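Local coordinates for protein pectate lyase (Bacillus subtilis, PDB 5AMV) that cleaves polygalacturonate by calcium-dependent elimination, releasing oligosaccharides with unsaturated, 4-deoxy-galact-4-enuronosyl groups at their non-reducing ends, at residues Y78-Y83 with R110-K115; F159-D164 with G204-S209; V121-P126 with G143-K148; A138-G143 with R155-Q160. One frame throughout, in Å; residues are numbered along the deposited sequence.

Contact 1 (Y78-Y83 with R110-K115); sequences YKDPEY and RARSQK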
# COMPACT_ATOMS: atom_id res chain seq x y z
N TYR A 78 -16.77 -11.64 14.71
CA TYR A 78 -17.10 -11.48 13.31
C TYR A 78 -17.55 -12.78 12.66
O TYR A 78 -18.20 -12.73 11.61
CB TYR A 78 -15.83 -11.06 12.56
CG TYR A 78 -15.26 -9.75 12.96
CD1 TYR A 78 -16.03 -8.59 12.92
CD2 TYR A 78 -13.91 -9.63 13.28
CE1 TYR A 78 -15.47 -7.33 13.25
CE2 TYR A 78 -13.35 -8.38 13.60
CZ TYR A 78 -14.12 -7.25 13.57
OH TYR A 78 -13.61 -6.00 13.83
N LYS A 79 -17.18 -13.92 13.24
CA LYS A 79 -17.37 -15.22 12.56
C LYS A 79 -18.84 -15.50 12.34
O LYS A 79 -19.67 -15.37 13.24
CB LYS A 79 -16.75 -16.38 13.34
CG LYS A 79 -16.66 -17.64 12.48
CD LYS A 79 -16.20 -18.87 13.27
CE LYS A 79 -17.27 -19.41 14.27
NZ LYS A 79 -18.53 -20.08 13.67
N ASP A 80 -19.17 -15.87 11.10
CA ASP A 80 -20.57 -16.28 10.82
C ASP A 80 -20.83 -17.54 11.62
O ASP A 80 -20.00 -18.42 11.67
CB ASP A 80 -20.74 -16.56 9.33
CG ASP A 80 -22.18 -16.87 8.96
OD1 ASP A 80 -22.93 -15.90 8.76
OD2 ASP A 80 -22.51 -18.08 8.89
N PRO A 81 -22.06 -17.69 12.16
CA PRO A 81 -22.35 -18.92 12.92
C PRO A 81 -22.08 -20.23 12.18
O PRO A 81 -21.80 -21.28 12.82
CB PRO A 81 -23.87 -18.81 13.20
CG PRO A 81 -24.07 -17.34 13.29
CD PRO A 81 -23.14 -16.68 12.28
N GLU A 82 -22.20 -20.21 10.84
CA GLU A 82 -22.01 -21.43 10.07
C GLU A 82 -20.58 -21.67 9.58
O GLU A 82 -20.28 -22.72 9.05
CB GLU A 82 -22.92 -21.43 8.85
CG GLU A 82 -24.42 -21.60 9.21
CD GLU A 82 -25.30 -21.39 7.99
OE1 GLU A 82 -25.25 -22.20 7.00
OE2 GLU A 82 -26.02 -20.39 7.99
N TYR A 83 -19.72 -20.67 9.73
CA TYR A 83 -18.36 -20.84 9.22
C TYR A 83 -17.48 -21.59 10.21
O TYR A 83 -17.55 -21.34 11.41
CB TYR A 83 -17.76 -19.47 8.94
CG TYR A 83 -16.28 -19.53 8.58
CD1 TYR A 83 -15.86 -19.89 7.29
CD2 TYR A 83 -15.33 -19.18 9.52
CE1 TYR A 83 -14.49 -19.91 6.97
CE2 TYR A 83 -13.98 -19.17 9.22
CZ TYR A 83 -13.57 -19.53 7.95
OH TYR A 83 -12.21 -19.50 7.66
N ARG A 110 -17.93 -17.94 4.97
CA ARG A 110 -16.66 -17.18 5.04
C ARG A 110 -16.87 -15.75 4.53
O ARG A 110 -16.36 -14.75 5.12
CB ARG A 110 -15.55 -17.89 4.22
CG ARG A 110 -14.12 -17.24 4.47
CD ARG A 110 -13.20 -17.41 3.23
NE ARG A 110 -13.83 -16.78 2.06
CZ ARG A 110 -13.90 -15.47 1.82
NH1 ARG A 110 -13.34 -14.57 2.63
NH2 ARG A 110 -14.56 -15.05 0.73
N ALA A 111 -17.56 -15.61 3.40
CA ALA A 111 -17.78 -14.28 2.84
C ALA A 111 -18.57 -13.40 3.81
O ALA A 111 -18.24 -12.23 3.98
CB ALA A 111 -18.50 -14.38 1.47
N ARG A 112 -19.60 -13.97 4.43
CA ARG A 112 -20.37 -13.21 5.45
C ARG A 112 -19.48 -12.77 6.60
O ARG A 112 -19.58 -11.61 7.10
CB ARG A 112 -21.59 -14.00 5.95
CG ARG A 112 -22.66 -14.12 4.85
CD ARG A 112 -23.98 -14.74 5.40
NE ARG A 112 -23.83 -16.04 6.06
CZ ARG A 112 -23.97 -17.23 5.47
NH1 ARG A 112 -24.26 -17.31 4.17
NH2 ARG A 112 -23.78 -18.34 6.19
N SER A 113 -18.61 -13.69 7.05
CA SER A 113 -17.69 -13.39 8.12
C SER A 113 -16.77 -12.21 7.74
O SER A 113 -16.60 -11.25 8.52
CB SER A 113 -16.81 -14.62 8.41
OG SER A 113 -17.68 -15.72 8.71
N GLN A 114 -16.21 -12.29 6.55
CA GLN A 114 -15.35 -11.24 6.01
C GLN A 114 -16.09 -9.90 5.95
O GLN A 114 -15.55 -8.84 6.29
CB GLN A 114 -14.84 -11.68 4.63
CG GLN A 114 -13.69 -10.86 4.17
CD GLN A 114 -13.11 -11.36 2.91
OE1 GLN A 114 -13.83 -11.71 1.95
NE2 GLN A 114 -11.77 -11.44 2.89
N LYS A 115 -17.36 -9.94 5.52
CA LYS A 115 -18.10 -8.69 5.40
C LYS A 115 -18.37 -8.08 6.78
O LYS A 115 -18.36 -6.87 6.93
CB LYS A 115 -19.36 -8.90 4.56
CG LYS A 115 -19.04 -9.07 3.06
CD LYS A 115 -20.24 -9.61 2.30
CE LYS A 115 -20.00 -9.68 0.79
NZ LYS A 115 -19.70 -11.06 0.30
O HOH W 1 -23.41 -21.15 5.19
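Arg112 grips the carboxylate of Asp80 side-on with two nitrogens in a salt bridge, yet both bonds arrive steeply from above the carboxylate plane instead of lying in it. Arg112 NE meets Asp80 OD1 at 2.8 Å, 57° out of that plane, and Arg112 NH2 meets Asp80 OD2 at 3.0 Å. Seen from the guanidinium the approach is ordinary, since both oxygens lie close to its own plane. The opposite face of the carboxylate is used as well: the backbone Glu82 N donates to Asp80 OD2 at 2.9 Å, which makes an Asx turn at the head of the type I beta turn Asp80 to Tyr83. The carboxylate therefore ties the turn to helix 105-121, a helix that leads directly into the first strand of a sheet of the parallel beta-helix. Glu82 adds a longer salt bridge, Glu82 OE2 to Arg112 NH2 at 3.5 Å, and a water joins Glu82 OE1 to the same nitrogen. An alanine in place of Asp80 would probably leave Arg112 held by Glu82 alone within this network and deprive the Glu82 amide of its acceptor, so that the turn could shift. Ser113 OG accepts from Asp80 N at 2.8 Å and is also bonded to Ala109 O one turn back. Beyond it the Tyr83 ring runs alongside the Arg110 chain, with Tyr83 CE1 3.6 Å from Arg110 CB; the guanidinium of Arg110 continues past the ring to Phe166 O and Glu107.

Contact 2 (F159-D164 with G204-S209); sequences FQDAYD and GSRPDS. With GOL (glycerol), chain E; ACT (acetate ion), chain D.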
# COMPACT_ATOMS: atom_id res chain seq x y z
N PHE A 159 0.42 3.16 10.28
CA PHE A 159 -0.66 2.18 10.05
C PHE A 159 -0.09 0.81 10.34
O PHE A 159 0.95 0.47 9.80
CB PHE A 159 -1.03 2.23 8.54
CG PHE A 159 -1.78 3.47 8.15
CD1 PHE A 159 -1.11 4.68 7.81
CD2 PHE A 159 -3.17 3.44 8.12
CE1 PHE A 159 -1.83 5.81 7.43
CE2 PHE A 159 -3.91 4.58 7.75
CZ PHE A 159 -3.25 5.76 7.41
N GLN A 160 -0.76 0.02 11.17
CA GLN A 160 -0.28 -1.30 11.57
C GLN A 160 -1.35 -2.33 11.23
O GLN A 160 -2.54 -2.13 11.50
CB GLN A 160 -0.10 -1.35 13.08
CG GLN A 160 0.89 -0.33 13.68
CD GLN A 160 1.09 -0.60 15.16
OE1 GLN A 160 0.25 -1.24 15.80
NE2 GLN A 160 2.18 -0.14 15.71
N ASP A 161 -0.89 -3.46 10.68
CA ASP A 161 -1.57 -4.74 10.79
C ASP A 161 -3.02 -4.69 10.32
O ASP A 161 -3.96 -4.84 11.12
CB ASP A 161 -1.45 -5.24 12.26
CG ASP A 161 -1.80 -6.71 12.42
OD1 ASP A 161 -1.95 -7.42 11.41
OD2 ASP A 161 -1.95 -7.15 13.57
N ALA A 162 -3.20 -4.44 9.01
CA ALA A 162 -4.53 -4.53 8.41
C ALA A 162 -4.82 -6.04 8.15
O ALA A 162 -4.40 -6.63 7.14
CB ALA A 162 -4.58 -3.64 7.10
N TYR A 163 -5.42 -6.68 9.16
CA TYR A 163 -5.42 -8.13 9.31
C TYR A 163 -6.80 -8.67 8.99
O TYR A 163 -7.81 -8.18 9.53
CB TYR A 163 -5.11 -8.46 10.77
CG TYR A 163 -4.90 -9.92 11.14
CD1 TYR A 163 -5.99 -10.77 11.39
CD2 TYR A 163 -3.60 -10.47 11.17
CE1 TYR A 163 -5.79 -12.07 11.78
CE2 TYR A 163 -3.39 -11.81 11.56
CZ TYR A 163 -4.50 -12.61 11.82
OH TYR A 163 -4.31 -13.95 12.17
N ASP A 164 -6.84 -9.69 8.14
CA ASP A 164 -8.12 -10.30 7.75
C ASP A 164 -8.22 -11.66 8.43
O ASP A 164 -7.38 -12.55 8.18
CB ASP A 164 -8.11 -10.44 6.20
CG ASP A 164 -9.39 -10.96 5.60
OD1 ASP A 164 -10.24 -11.56 6.28
OD2 ASP A 164 -9.53 -10.73 4.37
N GLY A 204 2.45 -4.71 12.56
CA GLY A 204 2.17 -4.65 13.99
C GLY A 204 2.78 -5.84 14.70
O GLY A 204 3.93 -6.21 14.43
N SER A 205 1.96 -6.48 15.55
CA SER A 205 2.42 -7.59 16.38
C SER A 205 2.09 -8.96 15.76
O SER A 205 2.25 -10.00 16.41
CB SER A 205 1.80 -7.50 17.76
OG SER A 205 0.39 -7.67 17.66
N ARG A 206 1.69 -8.96 14.49
CA ARG A 206 1.23 -10.18 13.82
C ARG A 206 2.00 -10.43 12.50
O ARG A 206 1.42 -10.48 11.40
CB ARG A 206 -0.29 -10.16 13.62
CG ARG A 206 -1.01 -10.34 14.98
CD ARG A 206 -2.51 -10.62 14.85
NE ARG A 206 -3.30 -9.42 14.50
CZ ARG A 206 -4.64 -9.36 14.62
NH1 ARG A 206 -5.30 -10.43 15.04
NH2 ARG A 206 -5.32 -8.26 14.31
N PRO A 207 3.34 -10.59 12.61
CA PRO A 207 4.10 -10.87 11.39
C PRO A 207 3.66 -12.18 10.72
O PRO A 207 3.19 -13.14 11.39
CB PRO A 207 5.55 -10.94 11.88
CG PRO A 207 5.43 -11.38 13.37
CD PRO A 207 4.15 -10.70 13.85
N ASP A 208 3.82 -12.23 9.40
CA ASP A 208 3.39 -13.37 8.60
C ASP A 208 4.05 -14.70 8.94
O ASP A 208 3.48 -15.76 8.65
CB ASP A 208 3.64 -13.09 7.12
CG ASP A 208 2.77 -12.00 6.57
OD1 ASP A 208 1.85 -11.57 7.29
OD2 ASP A 208 3.01 -11.59 5.41
N SER A 209 5.24 -14.63 9.54
CA SER A 209 6.02 -15.83 9.89
C SER A 209 5.23 -16.80 10.76
O SER A 209 5.48 -18.00 10.73
CB SER A 209 7.31 -15.43 10.61
OG SER A 209 7.01 -14.70 11.79
C1 GOL E . -3.51 -5.48 17.20
O1 GOL E . -3.21 -6.73 16.65
C2 GOL E . -2.14 -4.88 17.37
O2 GOL E . -1.42 -5.76 18.22
C3 GOL E . -1.50 -4.74 15.98
O3 GOL E . -0.80 -5.89 15.57
C ACT D . -6.36 -15.82 14.05
O ACT D . -5.87 -15.15 15.00
OXT ACT D . -6.42 -15.28 12.90
CH3 ACT D . -6.87 -17.21 14.30
O HOH W 2 -4.75 -5.37 13.82
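Arg206 reaches across to Asp161 and Tyr163 with almost every atom of its side chain. Its CB and CG pass the carboxylate first, Arg206 CB standing 3.4 Å from Asp161 OD2. Next, CD lies over the face of the Tyr163 ring in a CH-pi contact, 3.6 Å from Tyr163 CE2. A bend at chi3 (-75°) then places NE to donate to the syn lone pair of Asp161 OD2 at 2.8 Å, in a salt bridge that is essentially straight (179°). Carboxylate and guanidinium stand nearly perpendicular, whereas the guanidinium lies flat on the Tyr163 ring, their planes nearly parallel (4° apart). This is a cation-pi stack, with Arg206 CZ 3.7 Å from the ring centroid and offset toward the rim above Tyr163 CG. At the tip, NH1 lies over CD1 and CE1 of the ring, and NH2 gives a hydrogen bond to a water that in turn donates to Asp161 O. Glycerol, probably from the crystallisation liquor, covers the other guanidinium face with its O1. Its O3 donates to Asp161 OD2 at 2.6 Å and accepts from Ser205 N at 2.8 Å. The second carboxylate oxygen, Asp161 OD1, is held by His222, while Tyr163 OH donates to an acetate at the ring edge. A flat cation is thus fixed in rotation by a bond at its edge and a ring on its face. The two segments leave strands 158-160 and 200-202, neighbours in parallel, and the stack joins loops of successive turns at the surface of the parallel beta-helix.

Contact 3 (V121-P126 with G143-K148); sequences VMVDIP and GNFQIK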
# COMPACT_ATOMS: atom_id res chain seq x y z
N VAL A 121 -13.57 -2.37 9.76
CA VAL A 121 -12.19 -1.91 9.54
C VAL A 121 -11.96 -1.01 8.34
O VAL A 121 -10.97 -0.27 8.33
CB VAL A 121 -11.21 -3.09 9.42
CG1 VAL A 121 -11.23 -3.97 10.68
CG2 VAL A 121 -11.46 -3.92 8.15
N MET A 122 -12.85 -1.07 7.35
CA MET A 122 -12.68 -0.28 6.14
C MET A 122 -13.51 1.00 6.23
O MET A 122 -14.68 0.94 6.53
CB MET A 122 -13.06 -1.10 4.91
CG MET A 122 -12.40 -0.55 3.64
SD MET A 122 -12.70 -1.62 2.23
CE MET A 122 -11.98 -3.15 2.73
N VAL A 123 -12.88 2.15 5.98
CA VAL A 123 -13.62 3.43 5.91
C VAL A 123 -13.23 4.17 4.64
O VAL A 123 -12.02 4.14 4.26
CB VAL A 123 -13.42 4.34 7.15
CG1 VAL A 123 -14.14 3.73 8.34
CG2 VAL A 123 -11.87 4.59 7.41
N ASP A 124 -14.20 4.84 4.03
CA ASP A 124 -13.94 5.66 2.84
C ASP A 124 -13.57 7.07 3.22
O ASP A 124 -14.21 7.69 4.09
CB ASP A 124 -15.12 5.69 1.88
CG ASP A 124 -15.45 4.30 1.26
OD1 ASP A 124 -14.61 3.36 1.24
OD2 ASP A 124 -16.59 4.13 0.80
N ILE A 125 -12.53 7.56 2.57
CA ILE A 125 -12.08 8.94 2.79
C ILE A 125 -12.70 9.83 1.70
O ILE A 125 -12.41 9.65 0.50
CB ILE A 125 -10.54 9.06 2.75
CG1 ILE A 125 -9.87 7.90 3.54
CG2 ILE A 125 -10.13 10.48 3.22
CD1 ILE A 125 -10.29 7.75 5.06
N PRO A 126 -13.59 10.75 2.10
CA PRO A 126 -14.25 11.57 1.08
C PRO A 126 -13.34 12.66 0.56
O PRO A 126 -12.22 12.88 1.06
CB PRO A 126 -15.43 12.20 1.86
CG PRO A 126 -14.89 12.38 3.26
CD PRO A 126 -13.93 11.19 3.48
N GLY A 143 -7.01 -0.96 10.56
CA GLY A 143 -7.85 -0.24 9.62
C GLY A 143 -7.37 -0.27 8.17
O GLY A 143 -6.17 -0.46 7.90
N ASN A 144 -8.31 -0.06 7.27
CA ASN A 144 -8.02 0.05 5.83
C ASN A 144 -8.72 1.31 5.38
O ASN A 144 -9.96 1.35 5.35
CB ASN A 144 -8.56 -1.20 5.13
CG ASN A 144 -8.30 -1.21 3.60
OD1 ASN A 144 -7.89 -0.22 2.94
ND2 ASN A 144 -8.52 -2.35 3.05
N PHE A 145 -7.95 2.36 5.09
CA PHE A 145 -8.53 3.59 4.51
C PHE A 145 -8.72 3.35 3.01
O PHE A 145 -7.76 2.96 2.35
CB PHE A 145 -7.62 4.81 4.70
CG PHE A 145 -7.59 5.39 6.10
CD1 PHE A 145 -8.24 4.78 7.17
CD2 PHE A 145 -6.81 6.54 6.33
CE1 PHE A 145 -8.16 5.33 8.49
CE2 PHE A 145 -6.73 7.11 7.62
CZ PHE A 145 -7.39 6.50 8.69
N GLN A 146 -9.93 3.58 2.48
CA GLN A 146 -10.13 3.48 1.03
C GLN A 146 -10.36 4.87 0.46
O GLN A 146 -11.12 5.65 1.03
CB GLN A 146 -11.34 2.56 0.70
CG GLN A 146 -11.53 2.50 -0.80
CD GLN A 146 -12.52 1.45 -1.30
OE1 GLN A 146 -12.17 0.62 -2.16
NE2 GLN A 146 -13.78 1.52 -0.82
N ILE A 147 -9.66 5.20 -0.62
CA ILE A 147 -9.82 6.51 -1.24
C ILE A 147 -10.34 6.32 -2.66
O ILE A 147 -9.59 5.86 -3.53
CB ILE A 147 -8.51 7.39 -1.21
CG1 ILE A 147 -7.92 7.45 0.20
CG2 ILE A 147 -8.83 8.79 -1.75
CD1 ILE A 147 -6.40 7.89 0.23
N LYS A 148 -11.61 6.66 -2.88
CA LYS A 148 -12.21 6.61 -4.23
C LYS A 148 -12.40 8.02 -4.76
O LYS A 148 -12.77 8.20 -5.93
CB LYS A 148 -13.60 5.92 -4.19
CG LYS A 148 -13.57 4.58 -3.49
CD LYS A 148 -14.92 3.79 -3.60
CE LYS A 148 -16.04 4.47 -2.82
NZ LYS A 148 -17.37 3.79 -3.03
O HOH W 3 -13.44 7.46 -0.88
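Val123 and Phe145 face the same way from neighbouring parallel strands, 122-124 and 144-147, which begin a short sheet of the parallel beta-helix. Four backbone bonds hold them in step, from Asn144 N to Val121 O at one end to Ile125 N to Gln146 O, 2.8 Å, at the other. On the Val123 side the contact is apolar: Val123 CG2 touches Phe145 CD1 at 3.6 Å, and Ile125 CD1 sits over a face of the Phe145 ring, 3.7 Å from Phe145 CG. Leu41 and Leu45 of helix 38-45 cover this group, and the ring of Phe159 meets Phe145 edge-to-face. The other side is polar. Asp124 and Gln146 run alongside each other, and Gln146 NE2 donates to Asp124 OD1 at 2.9 Å, on the syn side but 33° out of the carboxylate plane. Gln146 OE1 accepts from Asn189 on the next strand, which fixes the amide's orientation. Lys148 NZ lies at a long 3.9 Å from Asp124 OD2; its salt bridge to Glu48 is the stronger tie. An alanine at Asp124 would probably leave Gln146 NE2 without this acceptor and remove the long charge pairing with Lys148. At the far end of the pair one water bridges the two backbones, donating to Ile125 O at 2.8 Å and accepting from Lys148 N.

Contact 4 (A138-G143 with R155-Q160); sequences AKVVGG and RNIEFQ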
# COMPACT_ATOMS: atom_id res chain seq x y z
N ALA A 138 0.79 8.90 16.51
CA ALA A 138 -0.53 8.65 15.92
C ALA A 138 -0.51 7.30 15.19
O ALA A 138 0.36 7.07 14.37
CB ALA A 138 -0.91 9.75 14.97
N LYS A 139 -1.49 6.45 15.46
CA LYS A 139 -1.50 5.08 14.90
C LYS A 139 -2.92 4.73 14.47
O LYS A 139 -3.89 5.09 15.15
CB LYS A 139 -1.05 4.07 15.96
CG LYS A 139 0.38 4.21 16.44
CD LYS A 139 0.63 3.17 17.54
CE LYS A 139 2.04 3.23 18.12
NZ LYS A 139 2.46 4.59 18.55
N VAL A 140 -3.03 4.03 13.34
CA VAL A 140 -4.28 3.40 12.95
C VAL A 140 -3.97 1.89 12.93
O VAL A 140 -3.08 1.44 12.21
CB VAL A 140 -4.75 3.90 11.54
CG1 VAL A 140 -5.89 3.03 11.01
CG2 VAL A 140 -5.18 5.35 11.61
N VAL A 141 -4.72 1.12 13.73
CA VAL A 141 -4.42 -0.28 13.95
C VAL A 141 -5.56 -1.13 13.42
O VAL A 141 -6.71 -0.96 13.84
CB VAL A 141 -4.17 -0.60 15.48
CG1 VAL A 141 -3.81 -2.07 15.65
CG2 VAL A 141 -2.98 0.25 15.99
N GLY A 142 -5.25 -2.03 12.47
CA GLY A 142 -6.29 -2.90 11.88
C GLY A 142 -7.12 -2.27 10.75
O GLY A 142 -7.82 -2.99 10.05
N GLY A 143 -7.01 -0.96 10.56
CA GLY A 143 -7.85 -0.24 9.62
C GLY A 143 -7.37 -0.27 8.17
O GLY A 143 -6.17 -0.46 7.90
N ARG A 155 -0.93 12.05 6.20
CA ARG A 155 0.44 12.27 6.68
C ARG A 155 0.64 11.92 8.15
O ARG A 155 -0.26 12.12 8.97
CB ARG A 155 0.90 13.74 6.47
CG ARG A 155 0.71 14.24 5.01
CD ARG A 155 1.09 15.72 4.81
NE ARG A 155 2.53 15.90 4.93
CZ ARG A 155 3.12 17.09 5.02
NH1 ARG A 155 2.40 18.21 5.07
NH2 ARG A 155 4.44 17.17 5.12
N ASN A 156 1.86 11.51 8.46
CA ASN A 156 2.37 11.44 9.83
C ASN A 156 1.60 10.45 10.72
O ASN A 156 1.38 10.71 11.92
CB ASN A 156 2.38 12.83 10.50
CG ASN A 156 3.25 12.85 11.72
OD1 ASN A 156 4.37 12.33 11.71
ND2 ASN A 156 2.78 13.52 12.78
N ILE A 157 1.20 9.33 10.11
CA ILE A 157 0.47 8.27 10.82
C ILE A 157 1.18 6.94 10.59
O ILE A 157 1.59 6.64 9.48
CB ILE A 157 -0.99 8.14 10.31
CG1 ILE A 157 -1.82 9.39 10.62
CG2 ILE A 157 -1.73 6.88 10.91
CD1 ILE A 157 -2.91 9.63 9.55
N GLU A 158 1.22 6.14 11.64
CA GLU A 158 1.72 4.77 11.58
C GLU A 158 0.51 3.85 11.42
O GLU A 158 -0.34 3.75 12.32
CB GLU A 158 2.55 4.39 12.83
CG GLU A 158 3.01 2.91 12.76
CD GLU A 158 3.81 2.48 13.97
OE1 GLU A 158 4.15 3.35 14.82
OE2 GLU A 158 4.14 1.28 14.08
N PHE A 159 0.42 3.16 10.28
CA PHE A 159 -0.66 2.18 10.05
C PHE A 159 -0.09 0.81 10.34
O PHE A 159 0.95 0.47 9.80
CB PHE A 159 -1.03 2.23 8.54
CG PHE A 159 -1.78 3.47 8.15
CD1 PHE A 159 -1.11 4.68 7.81
CD2 PHE A 159 -3.17 3.44 8.12
CE1 PHE A 159 -1.83 5.81 7.43
CE2 PHE A 159 -3.91 4.58 7.75
CZ PHE A 159 -3.25 5.76 7.41
N GLN A 160 -0.76 0.02 11.17
CA GLN A 160 -0.28 -1.30 11.57
C GLN A 160 -1.35 -2.33 11.23
O GLN A 160 -2.54 -2.13 11.50
CB GLN A 160 -0.10 -1.35 13.08
CG GLN A 160 0.89 -0.33 13.68
CD GLN A 160 1.09 -0.60 15.16
OE1 GLN A 160 0.25 -1.24 15.80
NE2 GLN A 160 2.18 -0.14 15.71
O HOH W 4 2.43 10.43 14.49
O HOH W 5 4.13 5.67 15.84
O HOH W 6 -3.63 -0.19 9.15
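Gln160 O is gripped by two donors: Gly142 N at 2.9 Å and a water, bound to Gly143 O as well, that approaches Gln160 O at 3.2 Å. Gly142 has a positive phi (83°) at which a side chain would be jammed against the preceding carbonyl, so glycine suits this turn out of strand 139-141. Upstream the strands run parallel in the beta-helix, with Glu158 N bonded to Ala138 O, Val140 N to Glu158 O and Gln160 N to Val140 O. The buried side belongs to Val140, whose CB lies 3.8 Å from Phe159 CD2 and whose CG2 meets Ile157 CG2 at 3.8 Å. Ile157 CG2 also rests over one face of the Phe159 ring, toward its rim. On the opposite side, Gln160 NE2 donates to Glu158 OE2 at 2.9 Å, coming from above the carboxylate plane, and Asn202 of the next strand donates to the same oxygen. Val141 CG2 packs at 3.6 Å from Gln160 OE1, the other end of the amide. With two amide donors on one oxygen, Glu158 is likely to remain ionised even without a direct salt bridge to Lys139.

Overall arrangement
Contacts 2, 3 and 4 share the body of the beta-helix, and contact 1 lies outside it on helix 105-121. Contacts 3 and 4 meet at Gly143 and through the aromatic core, Phe145 CE2 to Phe159 CZ at 3.7 Å. Contact 2 continues strand 158-160 of contact 4, and Ala162 CB packs 3.6 Å from Gly143 O. Contact 1 reaches contact 2 by a probable hydrogen bond, Gln114 NE2 to Asp164 OD2 at 2.8 Å, and leads by its helix into the first strand of contact 3. Nearest the calcium is contact 3: the side chain of Asn144 is about 7 Å from the ion and about 4 Å from its ligand Asp184. In contact 2, the side chain of Tyr163 is about 13 Å from the ion.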